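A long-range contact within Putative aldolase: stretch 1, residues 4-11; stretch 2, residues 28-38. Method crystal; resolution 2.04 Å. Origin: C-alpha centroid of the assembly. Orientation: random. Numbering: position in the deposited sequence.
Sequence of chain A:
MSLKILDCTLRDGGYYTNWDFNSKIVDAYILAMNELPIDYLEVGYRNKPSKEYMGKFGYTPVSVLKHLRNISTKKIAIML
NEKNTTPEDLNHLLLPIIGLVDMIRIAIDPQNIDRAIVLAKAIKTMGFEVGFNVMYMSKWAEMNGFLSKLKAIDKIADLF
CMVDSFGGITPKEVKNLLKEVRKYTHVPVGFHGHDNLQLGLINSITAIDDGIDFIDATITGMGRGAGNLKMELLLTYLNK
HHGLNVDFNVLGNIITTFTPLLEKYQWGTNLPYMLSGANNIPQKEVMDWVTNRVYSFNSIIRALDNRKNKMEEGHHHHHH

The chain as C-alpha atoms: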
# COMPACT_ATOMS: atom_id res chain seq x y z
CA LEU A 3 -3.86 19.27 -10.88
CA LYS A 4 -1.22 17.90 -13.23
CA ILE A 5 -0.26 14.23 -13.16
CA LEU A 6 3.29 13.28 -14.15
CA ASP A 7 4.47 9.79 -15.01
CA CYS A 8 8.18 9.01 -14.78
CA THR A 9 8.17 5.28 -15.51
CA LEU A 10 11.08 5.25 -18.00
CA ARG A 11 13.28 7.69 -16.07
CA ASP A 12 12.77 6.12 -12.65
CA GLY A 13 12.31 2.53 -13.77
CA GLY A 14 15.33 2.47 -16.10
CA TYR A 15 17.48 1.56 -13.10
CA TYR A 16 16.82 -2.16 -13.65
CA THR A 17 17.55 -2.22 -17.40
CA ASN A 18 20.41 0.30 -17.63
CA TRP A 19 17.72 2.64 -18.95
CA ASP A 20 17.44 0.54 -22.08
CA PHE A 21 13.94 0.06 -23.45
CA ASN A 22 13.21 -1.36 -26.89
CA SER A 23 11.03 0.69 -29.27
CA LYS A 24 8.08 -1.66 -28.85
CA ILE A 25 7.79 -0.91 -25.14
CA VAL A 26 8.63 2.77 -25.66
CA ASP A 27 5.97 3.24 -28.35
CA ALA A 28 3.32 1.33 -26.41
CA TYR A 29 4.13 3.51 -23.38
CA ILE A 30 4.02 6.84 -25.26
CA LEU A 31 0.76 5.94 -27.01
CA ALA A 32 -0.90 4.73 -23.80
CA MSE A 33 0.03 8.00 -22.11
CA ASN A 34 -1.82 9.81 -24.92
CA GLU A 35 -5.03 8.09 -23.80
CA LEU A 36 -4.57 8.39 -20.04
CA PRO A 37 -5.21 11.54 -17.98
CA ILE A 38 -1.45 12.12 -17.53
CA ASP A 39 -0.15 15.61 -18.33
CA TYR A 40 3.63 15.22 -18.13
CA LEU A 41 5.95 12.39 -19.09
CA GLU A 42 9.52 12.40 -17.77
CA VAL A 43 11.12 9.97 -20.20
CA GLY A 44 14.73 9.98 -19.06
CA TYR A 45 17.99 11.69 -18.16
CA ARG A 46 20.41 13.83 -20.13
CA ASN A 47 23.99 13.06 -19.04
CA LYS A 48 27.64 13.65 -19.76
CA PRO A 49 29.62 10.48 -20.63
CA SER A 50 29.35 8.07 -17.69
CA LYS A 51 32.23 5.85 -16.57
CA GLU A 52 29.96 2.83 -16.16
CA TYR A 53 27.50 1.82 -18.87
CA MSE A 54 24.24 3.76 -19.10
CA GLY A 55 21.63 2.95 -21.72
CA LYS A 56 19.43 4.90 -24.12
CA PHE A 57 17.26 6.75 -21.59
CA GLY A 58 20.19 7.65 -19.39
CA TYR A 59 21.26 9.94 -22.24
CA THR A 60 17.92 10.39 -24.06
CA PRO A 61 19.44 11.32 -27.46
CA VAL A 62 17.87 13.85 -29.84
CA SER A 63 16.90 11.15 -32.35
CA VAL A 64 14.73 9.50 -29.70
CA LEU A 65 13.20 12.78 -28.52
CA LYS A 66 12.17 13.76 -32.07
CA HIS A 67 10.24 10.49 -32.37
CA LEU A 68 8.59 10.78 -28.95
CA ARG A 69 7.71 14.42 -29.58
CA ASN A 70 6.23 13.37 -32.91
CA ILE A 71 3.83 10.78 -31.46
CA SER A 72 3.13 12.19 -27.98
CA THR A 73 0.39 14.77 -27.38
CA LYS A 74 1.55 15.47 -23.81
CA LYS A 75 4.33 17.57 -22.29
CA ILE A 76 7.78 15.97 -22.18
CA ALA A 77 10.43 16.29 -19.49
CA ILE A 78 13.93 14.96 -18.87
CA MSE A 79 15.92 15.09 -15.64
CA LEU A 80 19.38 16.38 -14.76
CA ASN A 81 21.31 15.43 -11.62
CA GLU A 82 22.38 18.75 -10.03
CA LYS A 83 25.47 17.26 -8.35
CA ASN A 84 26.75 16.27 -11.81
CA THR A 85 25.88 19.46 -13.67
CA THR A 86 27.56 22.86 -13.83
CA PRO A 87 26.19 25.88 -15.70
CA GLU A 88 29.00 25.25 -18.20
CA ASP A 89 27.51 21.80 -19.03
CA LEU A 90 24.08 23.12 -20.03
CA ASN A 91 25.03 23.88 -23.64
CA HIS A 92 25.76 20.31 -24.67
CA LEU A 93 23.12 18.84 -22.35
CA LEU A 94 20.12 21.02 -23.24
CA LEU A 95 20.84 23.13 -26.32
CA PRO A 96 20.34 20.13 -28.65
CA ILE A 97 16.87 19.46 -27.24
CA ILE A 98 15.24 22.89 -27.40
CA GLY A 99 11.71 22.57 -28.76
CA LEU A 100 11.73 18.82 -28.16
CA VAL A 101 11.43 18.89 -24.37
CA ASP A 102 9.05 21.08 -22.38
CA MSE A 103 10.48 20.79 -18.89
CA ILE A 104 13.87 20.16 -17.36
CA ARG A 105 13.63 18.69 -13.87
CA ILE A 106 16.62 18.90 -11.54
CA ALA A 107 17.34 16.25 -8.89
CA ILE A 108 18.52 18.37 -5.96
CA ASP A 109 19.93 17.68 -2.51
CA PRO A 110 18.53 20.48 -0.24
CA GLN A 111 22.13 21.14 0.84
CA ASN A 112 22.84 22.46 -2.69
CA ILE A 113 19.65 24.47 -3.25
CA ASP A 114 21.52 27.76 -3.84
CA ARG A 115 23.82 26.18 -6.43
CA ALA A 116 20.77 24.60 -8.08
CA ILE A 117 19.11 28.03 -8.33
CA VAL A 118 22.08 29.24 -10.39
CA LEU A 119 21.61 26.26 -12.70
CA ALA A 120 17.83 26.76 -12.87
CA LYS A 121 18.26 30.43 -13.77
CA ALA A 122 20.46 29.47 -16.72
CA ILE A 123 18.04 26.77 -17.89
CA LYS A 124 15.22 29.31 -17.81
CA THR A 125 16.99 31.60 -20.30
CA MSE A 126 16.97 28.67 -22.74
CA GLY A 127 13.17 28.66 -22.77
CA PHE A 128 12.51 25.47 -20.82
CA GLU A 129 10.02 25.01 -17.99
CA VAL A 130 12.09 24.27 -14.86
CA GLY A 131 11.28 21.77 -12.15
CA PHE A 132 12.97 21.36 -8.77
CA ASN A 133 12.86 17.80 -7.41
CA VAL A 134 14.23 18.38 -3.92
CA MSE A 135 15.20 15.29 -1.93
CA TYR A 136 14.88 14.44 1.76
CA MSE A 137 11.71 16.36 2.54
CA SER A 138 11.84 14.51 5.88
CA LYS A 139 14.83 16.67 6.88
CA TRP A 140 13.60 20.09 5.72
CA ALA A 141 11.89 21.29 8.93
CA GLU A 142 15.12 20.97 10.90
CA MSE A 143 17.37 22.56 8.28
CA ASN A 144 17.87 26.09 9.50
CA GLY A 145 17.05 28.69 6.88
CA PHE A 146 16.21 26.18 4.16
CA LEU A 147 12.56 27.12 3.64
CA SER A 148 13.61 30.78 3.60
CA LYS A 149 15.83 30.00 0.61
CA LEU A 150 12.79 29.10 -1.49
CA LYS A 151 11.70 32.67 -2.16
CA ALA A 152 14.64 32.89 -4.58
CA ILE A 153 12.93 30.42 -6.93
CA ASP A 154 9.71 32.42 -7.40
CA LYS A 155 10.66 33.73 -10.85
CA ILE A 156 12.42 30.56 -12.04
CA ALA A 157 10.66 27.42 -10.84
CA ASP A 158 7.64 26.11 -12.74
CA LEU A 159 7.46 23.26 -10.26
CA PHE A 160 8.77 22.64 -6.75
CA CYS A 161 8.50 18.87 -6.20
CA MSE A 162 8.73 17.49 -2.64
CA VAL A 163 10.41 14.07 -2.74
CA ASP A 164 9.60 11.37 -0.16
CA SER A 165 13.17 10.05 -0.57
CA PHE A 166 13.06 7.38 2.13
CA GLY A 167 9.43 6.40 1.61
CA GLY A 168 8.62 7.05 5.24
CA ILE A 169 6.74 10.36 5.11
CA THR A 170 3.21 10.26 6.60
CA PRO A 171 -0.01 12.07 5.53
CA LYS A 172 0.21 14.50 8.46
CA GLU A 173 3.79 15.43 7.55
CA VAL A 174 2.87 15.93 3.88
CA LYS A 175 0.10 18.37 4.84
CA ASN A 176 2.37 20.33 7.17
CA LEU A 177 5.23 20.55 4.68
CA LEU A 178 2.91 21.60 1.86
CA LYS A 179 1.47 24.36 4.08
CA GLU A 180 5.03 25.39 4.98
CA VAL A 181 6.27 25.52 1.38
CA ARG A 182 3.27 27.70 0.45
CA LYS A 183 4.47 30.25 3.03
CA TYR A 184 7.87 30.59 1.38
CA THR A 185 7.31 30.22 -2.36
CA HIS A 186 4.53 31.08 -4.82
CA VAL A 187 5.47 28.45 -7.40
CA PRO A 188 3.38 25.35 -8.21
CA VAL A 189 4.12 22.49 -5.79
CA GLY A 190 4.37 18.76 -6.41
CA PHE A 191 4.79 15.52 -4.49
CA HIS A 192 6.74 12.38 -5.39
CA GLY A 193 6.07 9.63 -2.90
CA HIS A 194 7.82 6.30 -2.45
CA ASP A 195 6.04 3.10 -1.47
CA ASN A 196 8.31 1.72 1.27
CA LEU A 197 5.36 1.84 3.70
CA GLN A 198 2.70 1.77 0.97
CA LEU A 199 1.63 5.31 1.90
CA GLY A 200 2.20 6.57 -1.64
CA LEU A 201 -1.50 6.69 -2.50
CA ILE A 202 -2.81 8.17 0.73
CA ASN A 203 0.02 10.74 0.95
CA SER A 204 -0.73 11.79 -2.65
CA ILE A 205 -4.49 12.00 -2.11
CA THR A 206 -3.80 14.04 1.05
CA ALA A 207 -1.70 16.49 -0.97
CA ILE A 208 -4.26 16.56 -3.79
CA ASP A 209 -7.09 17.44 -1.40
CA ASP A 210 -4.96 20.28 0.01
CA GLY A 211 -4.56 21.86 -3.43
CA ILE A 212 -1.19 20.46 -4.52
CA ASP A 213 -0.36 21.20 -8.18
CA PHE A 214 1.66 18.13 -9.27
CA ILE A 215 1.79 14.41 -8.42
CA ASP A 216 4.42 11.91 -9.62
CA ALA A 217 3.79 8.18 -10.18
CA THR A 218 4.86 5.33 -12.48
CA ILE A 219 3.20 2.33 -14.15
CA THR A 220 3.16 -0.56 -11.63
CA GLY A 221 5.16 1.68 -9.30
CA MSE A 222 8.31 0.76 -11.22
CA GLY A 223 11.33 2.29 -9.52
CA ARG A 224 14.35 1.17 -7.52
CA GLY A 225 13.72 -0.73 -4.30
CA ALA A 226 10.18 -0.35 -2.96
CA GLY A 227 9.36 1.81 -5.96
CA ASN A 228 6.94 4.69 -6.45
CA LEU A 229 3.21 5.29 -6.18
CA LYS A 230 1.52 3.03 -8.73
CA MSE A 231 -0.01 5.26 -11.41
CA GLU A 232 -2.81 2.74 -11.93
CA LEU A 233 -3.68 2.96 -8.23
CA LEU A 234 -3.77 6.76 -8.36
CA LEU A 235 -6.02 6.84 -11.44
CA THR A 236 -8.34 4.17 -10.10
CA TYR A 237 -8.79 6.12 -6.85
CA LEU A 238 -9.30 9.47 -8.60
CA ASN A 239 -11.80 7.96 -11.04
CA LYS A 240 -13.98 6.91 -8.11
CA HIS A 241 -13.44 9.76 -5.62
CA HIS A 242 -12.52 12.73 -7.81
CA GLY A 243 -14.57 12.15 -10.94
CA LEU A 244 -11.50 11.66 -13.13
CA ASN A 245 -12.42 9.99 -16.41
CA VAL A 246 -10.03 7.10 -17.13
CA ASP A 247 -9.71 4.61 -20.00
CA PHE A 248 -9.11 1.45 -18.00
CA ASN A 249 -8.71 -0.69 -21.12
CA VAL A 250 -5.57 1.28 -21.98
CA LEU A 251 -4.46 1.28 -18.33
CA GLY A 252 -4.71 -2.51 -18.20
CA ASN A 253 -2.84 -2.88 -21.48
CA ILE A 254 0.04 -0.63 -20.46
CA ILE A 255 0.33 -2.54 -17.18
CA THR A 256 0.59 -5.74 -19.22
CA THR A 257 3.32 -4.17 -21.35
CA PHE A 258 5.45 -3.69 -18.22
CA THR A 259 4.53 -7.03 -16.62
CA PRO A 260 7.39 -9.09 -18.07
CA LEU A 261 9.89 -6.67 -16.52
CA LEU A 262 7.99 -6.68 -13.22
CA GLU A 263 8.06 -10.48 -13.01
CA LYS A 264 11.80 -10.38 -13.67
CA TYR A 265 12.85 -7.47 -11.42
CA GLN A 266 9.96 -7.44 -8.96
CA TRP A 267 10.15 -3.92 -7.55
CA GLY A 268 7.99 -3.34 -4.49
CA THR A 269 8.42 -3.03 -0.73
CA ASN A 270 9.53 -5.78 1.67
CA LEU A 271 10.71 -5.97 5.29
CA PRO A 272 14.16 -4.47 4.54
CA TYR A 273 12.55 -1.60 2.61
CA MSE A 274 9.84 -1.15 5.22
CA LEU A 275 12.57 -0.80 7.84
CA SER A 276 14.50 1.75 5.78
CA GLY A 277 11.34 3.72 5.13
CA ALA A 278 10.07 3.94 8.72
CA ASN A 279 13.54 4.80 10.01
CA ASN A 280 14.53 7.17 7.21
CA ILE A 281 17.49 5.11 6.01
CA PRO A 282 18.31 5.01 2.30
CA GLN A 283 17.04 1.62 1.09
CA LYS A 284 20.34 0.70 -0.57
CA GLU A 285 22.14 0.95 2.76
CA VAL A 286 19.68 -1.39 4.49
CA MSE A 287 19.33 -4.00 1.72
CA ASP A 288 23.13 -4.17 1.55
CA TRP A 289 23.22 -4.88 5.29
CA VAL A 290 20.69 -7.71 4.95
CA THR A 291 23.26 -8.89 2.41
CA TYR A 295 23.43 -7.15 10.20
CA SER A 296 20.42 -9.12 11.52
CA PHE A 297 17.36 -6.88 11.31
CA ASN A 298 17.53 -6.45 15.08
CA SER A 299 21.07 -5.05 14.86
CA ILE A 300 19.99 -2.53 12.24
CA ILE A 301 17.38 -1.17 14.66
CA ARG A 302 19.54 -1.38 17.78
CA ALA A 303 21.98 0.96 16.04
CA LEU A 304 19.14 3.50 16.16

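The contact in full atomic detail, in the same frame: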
# COMPACT_ATOMS: atom_id res chain seq x y z
N LYS A 4 -1.93 18.53 -12.13
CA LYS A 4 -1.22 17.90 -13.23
C LYS A 4 -0.64 16.59 -12.71
O LYS A 4 -0.12 16.54 -11.59
CB LYS A 4 -0.10 18.80 -13.74
CG LYS A 4 -0.55 19.84 -14.76
CD LYS A 4 -1.52 20.81 -14.13
CE LYS A 4 -2.10 21.77 -15.16
NZ LYS A 4 -3.03 22.74 -14.51
N ILE A 5 -0.77 15.54 -13.51
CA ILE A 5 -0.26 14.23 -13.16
C ILE A 5 0.94 13.92 -14.05
O ILE A 5 0.85 14.01 -15.28
CB ILE A 5 -1.35 13.15 -13.35
CG1 ILE A 5 -2.51 13.44 -12.39
CG2 ILE A 5 -0.78 11.76 -13.09
CD1 ILE A 5 -3.69 12.50 -12.53
N LEU A 6 2.06 13.58 -13.42
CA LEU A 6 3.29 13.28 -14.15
C LEU A 6 3.75 11.84 -13.96
O LEU A 6 3.87 11.36 -12.83
CB LEU A 6 4.41 14.24 -13.70
CG LEU A 6 5.78 14.13 -14.37
CD1 LEU A 6 6.52 15.45 -14.24
CD2 LEU A 6 6.59 13.00 -13.73
N ASP A 7 4.00 11.16 -15.07
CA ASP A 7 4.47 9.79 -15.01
C ASP A 7 5.94 9.76 -15.39
O ASP A 7 6.35 10.32 -16.41
CB ASP A 7 3.66 8.91 -15.96
CG ASP A 7 4.07 7.46 -15.90
OD1 ASP A 7 5.08 7.10 -16.53
OD2 ASP A 7 3.39 6.67 -15.21
N CYS A 8 6.74 9.11 -14.54
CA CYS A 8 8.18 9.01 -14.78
C CYS A 8 8.67 7.57 -14.84
O CYS A 8 9.79 7.27 -14.44
CB CYS A 8 8.95 9.79 -13.69
SG CYS A 8 8.50 9.39 -11.97
N THR A 9 7.84 6.69 -15.39
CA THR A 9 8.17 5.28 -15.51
C THR A 9 9.55 4.99 -16.12
O THR A 9 10.38 4.33 -15.49
CB THR A 9 7.10 4.53 -16.36
OG1 THR A 9 5.80 4.76 -15.80
CG2 THR A 9 7.38 3.04 -16.37
N LEU A 10 9.80 5.49 -17.32
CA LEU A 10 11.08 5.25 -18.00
C LEU A 10 12.31 5.82 -17.30
O LEU A 10 13.37 5.19 -17.27
CB LEU A 10 11.03 5.77 -19.44
CG LEU A 10 9.94 5.19 -20.35
CD1 LEU A 10 10.10 5.75 -21.75
CD2 LEU A 10 10.04 3.67 -20.36
N ARG A 11 12.17 7.02 -16.75
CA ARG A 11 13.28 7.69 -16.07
C ARG A 11 13.63 7.02 -14.74
O ARG A 11 14.80 6.76 -14.45
CB ARG A 11 12.93 9.17 -15.83
CG ARG A 11 14.07 10.02 -15.27
CD ARG A 11 14.23 9.88 -13.75
NE ARG A 11 13.12 10.48 -13.02
CZ ARG A 11 13.03 10.50 -11.69
NH1 ARG A 11 13.98 9.95 -10.95
NH2 ARG A 11 11.99 11.07 -11.10
N ALA A 28 4.53 1.71 -27.11
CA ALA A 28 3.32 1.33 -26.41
C ALA A 28 3.11 2.31 -25.24
O ALA A 28 2.00 2.80 -25.02
CB ALA A 28 3.45 -0.10 -25.88
N TYR A 29 4.18 2.58 -24.51
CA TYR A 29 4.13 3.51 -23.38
C TYR A 29 3.66 4.90 -23.84
O TYR A 29 2.65 5.40 -23.35
CB TYR A 29 5.51 3.64 -22.71
CG TYR A 29 5.60 4.76 -21.69
CD1 TYR A 29 4.99 4.66 -20.44
CD2 TYR A 29 6.30 5.94 -21.98
CE1 TYR A 29 5.06 5.70 -19.51
CE2 TYR A 29 6.38 6.98 -21.06
CZ TYR A 29 5.76 6.86 -19.83
OH TYR A 29 5.85 7.88 -18.92
N ILE A 30 4.38 5.51 -24.77
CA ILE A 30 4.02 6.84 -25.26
C ILE A 30 2.57 6.93 -25.75
O ILE A 30 1.87 7.89 -25.44
CB ILE A 30 4.96 7.29 -26.40
CG1 ILE A 30 6.40 7.42 -25.88
CG2 ILE A 30 4.49 8.61 -26.99
CD1 ILE A 30 6.62 8.58 -24.91
N LEU A 31 2.13 5.93 -26.50
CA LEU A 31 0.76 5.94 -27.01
C LEU A 31 -0.29 5.75 -25.91
O LEU A 31 -1.38 6.33 -25.98
CB LEU A 31 0.58 4.88 -28.10
CG LEU A 31 1.40 5.17 -29.36
CD1 LEU A 31 1.30 4.01 -30.34
CD2 LEU A 31 0.92 6.46 -30.01
N ALA A 32 0.03 4.94 -24.91
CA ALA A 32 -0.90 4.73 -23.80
C ALA A 32 -1.05 6.04 -23.03
O ALA A 32 -2.15 6.40 -22.63
CB ALA A 32 -0.38 3.64 -22.87
N MSE A 33 0.06 6.74 -22.84
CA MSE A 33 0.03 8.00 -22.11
C MSE A 33 -0.86 9.02 -22.83
O MSE A 33 -1.43 9.91 -22.20
CB MSE A 33 1.44 8.56 -21.95
CG MSE A 33 2.36 7.69 -21.10
SE MSE A 33 1.69 7.34 -19.30
CE MSE A 33 1.17 5.49 -19.55
N ASN A 34 -0.97 8.90 -24.15
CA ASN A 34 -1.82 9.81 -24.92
C ASN A 34 -3.28 9.62 -24.52
O ASN A 34 -4.07 10.57 -24.53
CB ASN A 34 -1.71 9.56 -26.43
CG ASN A 34 -0.49 10.20 -27.05
OD1 ASN A 34 0.21 11.00 -26.42
ND2 ASN A 34 -0.22 9.87 -28.32
N GLU A 35 -3.65 8.39 -24.16
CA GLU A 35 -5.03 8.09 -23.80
C GLU A 35 -5.32 7.98 -22.32
O GLU A 35 -6.38 7.47 -21.93
CB GLU A 35 -5.50 6.82 -24.51
CG GLU A 35 -5.46 6.92 -26.03
CD GLU A 35 -6.20 5.78 -26.71
OE1 GLU A 35 -7.45 5.78 -26.67
OE2 GLU A 35 -5.53 4.90 -27.28
N LEU A 36 -4.39 8.42 -21.49
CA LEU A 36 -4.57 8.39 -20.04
C LEU A 36 -4.53 9.84 -19.56
O LEU A 36 -3.89 10.69 -20.17
CB LEU A 36 -3.46 7.57 -19.37
CG LEU A 36 -3.47 6.05 -19.61
CD1 LEU A 36 -2.24 5.40 -19.01
CD2 LEU A 36 -4.72 5.44 -19.01
N PRO A 37 -5.24 10.15 -18.46
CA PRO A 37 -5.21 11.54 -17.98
C PRO A 37 -3.89 11.94 -17.30
O PRO A 37 -3.89 12.38 -16.15
CB PRO A 37 -6.42 11.59 -17.04
CG PRO A 37 -6.46 10.20 -16.47
CD PRO A 37 -6.20 9.34 -17.69
N ILE A 38 -2.78 11.77 -18.02
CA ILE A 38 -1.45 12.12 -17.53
C ILE A 38 -0.93 13.28 -18.37
O ILE A 38 -0.81 13.19 -19.59
CB ILE A 38 -0.46 10.92 -17.64
CG1 ILE A 38 -0.74 9.91 -16.53
CG2 ILE A 38 0.97 11.42 -17.54
CD1 ILE A 38 -1.69 8.81 -16.91
O HOH W 1 8.68 7.91 -18.60

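The second stretch meets the first at two places, one on its helix and one just past it, and Tyr29 dominates the helical part. Ala28, one residue earlier, is out of reach of stretch 1, but Tyr29 directs its CA-to-CB bond toward it and, with chi1 near 170° (t), extends its ring as far as the turn that follows the first strand. There Tyr29 OH donates a hydrogen bond to Asp7 OD1 at 2.6 Å, the single direct hydrogen bond between the stretches. The carboxylate oxygen lies near the plane of the ring, at its edge, as expected for an acceptor of a phenolic proton. The same oxygen also holds the turn together: Thr9 N donates to Asp7 OD1 at 3.0 Å with a nearly straight N-H...O angle of 164°, and Thr9 OG1 donates to Asp7 OD1 at 2.6 Å. Three donors thus converge on one buried acceptor, tying the helix of stretch 2 to the start of the helix that follows Cys8.

A water extends this link. It donates to Tyr29 OH at 2.8 Å and accepts from Leu10 N at 3.0 Å, so the phenol oxygen serves as donor and acceptor at once, and a backbone amide in the first turn of a helix is satisfied. The ring itself packs against Leu10, whose CG lies over one face; the closest approach is 3.8 Å, between Leu10 CD1 and Tyr29 CD2. Tyr29 has the largest area covered by the other stretch of any residue here, with a polar contact at the ring's edge and Leu10 over one face.

Ile30, Leu31 and Ala32 make no contact with stretch 1. One helical turn after Tyr29, Met33, a selenomethionine, again points toward it. Its backbone amide closes that turn, with Met33 N donating to Tyr29 O at 3.0 Å, and its selenium approaches the Asp7 carboxylate, Met33 SE lying 4.2 Å from Asp7 CG.

Asn34, Glu35 and Leu36 carry the chain out of reach before it returns to the strand. Pro37 contributes through its backbone, Pro37 O lying 3.6 Å from Ile5 CD1. Ile38 then completes the contact, its CA 5.0 Å from the CA of Ile5. Its CA-to-CB bond points sideways, yet its branches pack along the strand: Ile38 CG1 is 3.9 Å from Ile5 CG2, while Ile38 CG2 lies 3.4 Å from Ile5 O and 4.0 Å from Asp7 CB. Ile5 and Asp7 both point toward stretch 2, whereas the intervening Leu6 points away, the alternation expected of a strand.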